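Local coordinates for Ice-binding protein isoform1a (Antarctomyces psychrotrophicus, PDB 7BWX) that probably binds to ice, recognising water molecules of the prism planes, through a right-handed beta-solenoid fold, at residues His57-Asp61 / Thr62-Ala66. The protein carries 1 engineered substitution. Sequence-based numbering, arbitrary orientation.
Engineered in segment 57-61: Asp61 (natural residue Asn).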
loop_
_atom_site.group_PDB
_atom_site.type_symbol
_atom_site.label_atom_id
_atom_site.label_comp_id
_atom_site.label_asym_id
_atom_site.label_seq_id
_atom_site.Cartn_x
_atom_site.Cartn_y
_atom_site.Cartn_z
ATOM N N HIS A 57 7.664 -10.445 12.907
ATOM C CA HIS A 57 8.727 -9.660 13.563
ATOM C C HIS A 57 8.046 -8.658 14.480
ATOM O O HIS A 57 7.700 -7.564 14.019
ATOM C CB HIS A 57 9.613 -8.976 12.527
ATOM C CG HIS A 57 10.444 -9.909 11.714
ATOM N ND1 HIS A 57 11.595 -10.475 12.227
ATOM C CD2 HIS A 57 10.353 -10.289 10.403
ATOM C CE1 HIS A 57 12.160 -11.238 11.297
ATOM N NE2 HIS A 57 11.423 -11.131 10.150
ATOM N N ILE A 58 7.770 -9.067 15.705
ATOM C CA ILE A 58 7.179 -8.140 16.706
ATOM C C ILE A 58 8.325 -7.608 17.562
ATOM O O ILE A 58 8.837 -8.312 18.498
ATOM C CB ILE A 58 6.068 -8.804 17.512
ATOM C CG1 ILE A 58 5.023 -9.444 16.586
ATOM C CG2 ILE A 58 5.459 -7.798 18.458
ATOM C CD1 ILE A 58 3.938 -10.196 17.298
ATOM N N ASN A 59 8.739 -6.410 17.239
ATOM C CA ASN A 59 9.708 -5.640 18.029
ATOM C C ASN A 59 11.040 -6.373 18.111
ATOM O O ASN A 59 11.512 -6.659 19.237
ATOM C CB ASN A 59 9.150 -5.295 19.402
ATOM C CG ASN A 59 9.991 -4.179 20.012
ATOM O OD1 ASN A 59 10.639 -3.431 19.275
ATOM N ND2 ASN A 59 9.959 -4.046 21.326
ATOM N N ASP A 60 11.684 -6.623 16.966
ATOM C CA ASP A 60 13.082 -7.109 16.939
ATOM C C ASP A 60 13.884 -6.128 16.062
ATOM O O ASP A 60 13.305 -5.100 15.615
ATOM C CB ASP A 60 13.122 -8.574 16.508
ATOM C CG ASP A 60 12.495 -8.833 15.130
ATOM O OD1 ASP A 60 12.288 -7.848 14.361
ATOM O OD2 ASP A 60 12.222 -10.006 14.834
ATOM N N ASP A 61 15.153 -6.437 15.794
ATOM C CA ASP A 61 15.988 -5.563 14.954
ATOM C C ASP A 61 15.357 -5.409 13.551
ATOM O O ASP A 61 15.462 -4.305 13.005
ATOM C CB ASP A 61 17.426 -6.067 14.961
ATOM C CG ASP A 61 18.160 -5.804 16.293
ATOM O OD1 ASP A 61 17.567 -5.152 17.223
ATOM O OD2 ASP A 61 19.336 -6.176 16.368
ATOM N N THR A 62 14.733 -6.453 12.997
ATOM C CA THR A 62 14.129 -6.405 11.659
ATOM C C THR A 62 12.980 -5.400 11.684
ATOM O O THR A 62 12.902 -4.571 10.777
ATOM C CB THR A 62 13.711 -7.779 11.128
ATOM O OG1 THR A 62 14.888 -8.580 11.139
ATOM C CG2 THR A 62 13.149 -7.675 9.735
ATOM N N SER A 63 12.079 -5.500 12.642
ATOM C CA SER A 63 10.896 -4.606 12.660
ATOM C C SER A 63 11.337 -3.154 12.888
ATOM O O SER A 63 10.747 -2.260 12.269
ATOM C CB SER A 63 9.865 -5.041 13.642
ATOM O OG SER A 63 10.349 -5.111 14.982
ATOM N N THR A 64 12.317 -2.889 13.737
ATOM C CA THR A 64 12.797 -1.503 13.933
ATOM C C THR A 64 13.373 -0.949 12.630
ATOM O O THR A 64 13.000 0.195 12.226
ATOM C CB THR A 64 13.822 -1.400 15.051
ATOM O OG1 THR A 64 13.101 -1.759 16.234
ATOM C CG2 THR A 64 14.393 -0.010 15.197
ATOM N N GLN A 65 14.224 -1.724 11.971
ATOM C CA GLN A 65 14.865 -1.258 10.716
ATOM C C GLN A 65 13.797 -1.142 9.615
ATOM O O GLN A 65 13.818 -0.148 8.861
ATOM C CB GLN A 65 15.998 -2.176 10.277
ATOM C CG GLN A 65 16.821 -1.621 9.108
ATOM C CD GLN A 65 17.537 -0.344 9.493
ATOM O OE1 GLN A 65 18.365 -0.366 10.376
ATOM N NE2 GLN A 65 17.147 0.794 8.931
ATOM N N ALA A 66 12.872 -2.085 9.551
ATOM C CA ALA A 66 11.796 -2.067 8.534
ATOM C C ALA A 66 10.918 -0.829 8.739
ATOM O O ALA A 66 10.617 -0.094 7.746
ATOM C CB ALA A 66 10.961 -3.342 8.565
HETATM O O HOH W 1 10.611 -2.780 16.480
#
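Asp60 CG (chi1 58°) and Ser63 OG (chi1 59°) each stand between their own backbone N and carbonyl carbon, a torsion that sends Asp60 OD1 forward to the main chain of Ser63 and Ser63 OG back to that of Asp60. Asp60 OD1 accepts from Ser63 N at 2.9 Å, met nearly along the C-O axis, and Ser63 OG accepts from Asp60 N at 2.8 Å. Aspartate suits this N-cap because its carboxylate reaches a first-turn N-H and probably interacts well with the helix dipole; serine brings a hydroxyl whose oxygen can accept in return. Asp60 OD2 uses its syn lone pair to receive His57 ND1 at 2.7 Å, in the imidazole plane; with Ser63 N on OD1, this holds the carboxylate's rotation from both oxygens. Over one face of that ring lies Thr62 CB, a CH-pi contact 3.8 Å from the centroid. Were His57 an alanine, Asp60 OD2 would probably lose its ring donor and Thr62 CB the face it packs on, leaving the carboxylate freer to turn. A water joins Asn59 OD1, Ser63 OG and Thr64 OG1, while Thr64 N bonds to Asp60 O at 3.1 Å, starting the helical pattern. The reciprocal pair is a capping box, here starting helix 61-79 two residues after strand 56-58 of the beta-solenoid.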